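Glycerol kinase, putative (Plasmodium falciparum, PDB 2W40) catalyses the ATP-dependent phosphorylation of glycerol to sn-glycerol 3-phosphate, the entry step of glycerol degradation. Local coordinates at the interface of chains A and B. Numbering follows the deposited sequence. Chains: chain A/B, Glycerol kinase, putative.

The interface of chains A and B. Residues chain A 372-373, 375-377, 380; chain B 320, 323-324.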
# COMPACT_ATOMS: atom_id res chain seq x y z
N THR A 372 7.99 1.78 6.47
CA THR A 372 8.20 2.30 7.80
C THR A 372 7.52 3.63 7.87
O THR A 372 6.96 4.10 6.88
CB THR A 372 9.70 2.48 8.12
OG1 THR A 372 10.36 3.33 7.13
CG2 THR A 372 10.39 1.10 8.20
N PHE A 373 7.53 4.30 9.02
CA PHE A 373 6.89 5.61 9.10
C PHE A 373 7.58 6.65 8.22
O PHE A 373 7.01 7.61 7.83
CB PHE A 373 6.87 6.09 10.54
CG PHE A 373 5.91 5.39 11.43
CD1 PHE A 373 4.51 5.33 11.13
CD2 PHE A 373 6.38 4.71 12.56
CE1 PHE A 373 3.62 4.66 11.96
CE2 PHE A 373 5.49 4.03 13.40
CZ PHE A 373 4.17 3.98 13.08
N THR A 375 8.44 6.07 5.17
CA THR A 375 7.96 5.82 3.80
C THR A 375 6.90 6.85 3.48
O THR A 375 5.97 7.11 4.24
CB THR A 375 7.35 4.37 3.64
OG1 THR A 375 8.34 3.43 4.09
CG2 THR A 375 6.89 4.08 2.24
N GLU A 376 6.98 7.32 2.25
CA GLU A 376 6.09 8.31 1.70
C GLU A 376 5.46 7.77 0.43
O GLU A 376 5.93 6.79 -0.18
CB GLU A 376 6.88 9.59 1.33
CG GLU A 376 7.40 10.33 2.49
CD GLU A 376 7.93 11.62 2.12
OE1 GLU A 376 7.69 12.12 0.98
OE2 GLU A 376 8.69 12.14 2.93
N ARG A 377 4.45 8.46 -0.07
CA ARG A 377 3.82 8.16 -1.39
C ARG A 377 4.82 7.96 -2.43
O ARG A 377 4.65 7.06 -3.26
CB ARG A 377 3.01 9.37 -1.93
CG ARG A 377 1.93 9.65 -1.20
CD ARG A 377 1.00 10.58 -1.88
NE ARG A 377 1.36 11.98 -1.95
CZ ARG A 377 0.81 12.82 -2.84
NH1 ARG A 377 -0.17 12.44 -3.69
NH2 ARG A 377 1.17 14.08 -2.86
N ILE A 380 6.50 4.56 -2.63
CA ILE A 380 5.50 3.52 -3.09
C ILE A 380 5.35 3.63 -4.65
O ILE A 380 5.41 2.63 -5.34
CB ILE A 380 4.14 3.71 -2.36
CG1 ILE A 380 4.36 3.48 -0.79
CG2 ILE A 380 3.07 2.83 -3.15
CD1 ILE A 380 3.19 3.86 0.08
N TRP B 320 -0.28 8.12 9.33
CA TRP B 320 0.48 7.78 8.15
C TRP B 320 -0.39 7.81 6.86
O TRP B 320 -0.02 8.36 5.82
CB TRP B 320 1.21 6.49 8.31
CG TRP B 320 2.10 6.10 7.18
CD1 TRP B 320 3.44 6.36 7.06
CD2 TRP B 320 1.72 5.34 6.05
NE1 TRP B 320 3.91 5.83 5.88
CE2 TRP B 320 2.88 5.16 5.26
CE3 TRP B 320 0.53 4.74 5.65
CZ2 TRP B 320 2.86 4.47 4.09
CZ3 TRP B 320 0.52 4.05 4.41
CH2 TRP B 320 1.67 3.89 3.71
N LYS B 323 -1.13 11.42 5.98
CA LYS B 323 -0.02 12.12 5.39
C LYS B 323 0.19 11.72 3.93
O LYS B 323 0.64 12.55 3.11
CB LYS B 323 1.21 11.77 6.17
CG LYS B 323 2.51 12.35 5.67
CD LYS B 323 3.76 11.91 6.55
CE LYS B 323 5.25 12.20 5.87
NZ LYS B 323 5.69 13.70 5.96
N ASN B 324 -0.05 10.44 3.61
CA ASN B 324 0.17 9.88 2.28
C ASN B 324 -1.10 9.80 1.45
O ASN B 324 -1.08 9.18 0.38
CB ASN B 324 0.88 8.56 2.43
CG ASN B 324 2.22 8.74 3.08
OD1 ASN B 324 2.42 8.47 4.30
ND2 ASN B 324 3.07 9.40 2.38
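B:Trp320 meets the loop of chain A at A:Thr375, its indole N-H (NE1) giving a hydrogen bond of 2.9 Å to the backbone carbonyl O. The bond is appreciably bent, 140° at the hydrogen, and the acceptor lies 29° out of the ring plane. This two-fold symmetric interface between copies of the kinase, whose biological role the structure alone does not show, illustrates how one aromatic side chain can join a polar and an apolar contact. B:Trp320 reaches from helix 315-323 towards the loop that precedes helix 377-403 of chain A, its chi1 of -176° swinging the indole away from its own backbone N. The carbonyl O of A:Phe373 lies in plane at the indole edge, 3.9 Å from CD1. At the far end of the ring, CH2 packs against the CD1 methyl of A:Ile380, which reaches in to meet it from chain A. Within the loop, A:Thr372 N donates to A:Thr375 OG1 at 2.9 Å, a brace that should steady the stretch bearing the acceptor.

B:Asn324, the other large contributor, has its modelled OD1 above one indole face, nearer the ring's margin than its centre, while ND2 points to the start of helix 377-403. Its CA packs on A:Arg377 CG as the two side chains run antiparallel alongside each other. Beside them, B:Lys323 NZ and A:Glu376 OE2 stay 4.5 Å apart, too far for a salt bridge, though their opposite charges may attract weakly. The amide may be modelled reversed: with oxygen and nitrogen exchanged it could accept the backbone N-H of A:Arg377, whereas as built B:Asn324 ND2 faces A:Arg377 N, donor against donor, at 3.0 Å.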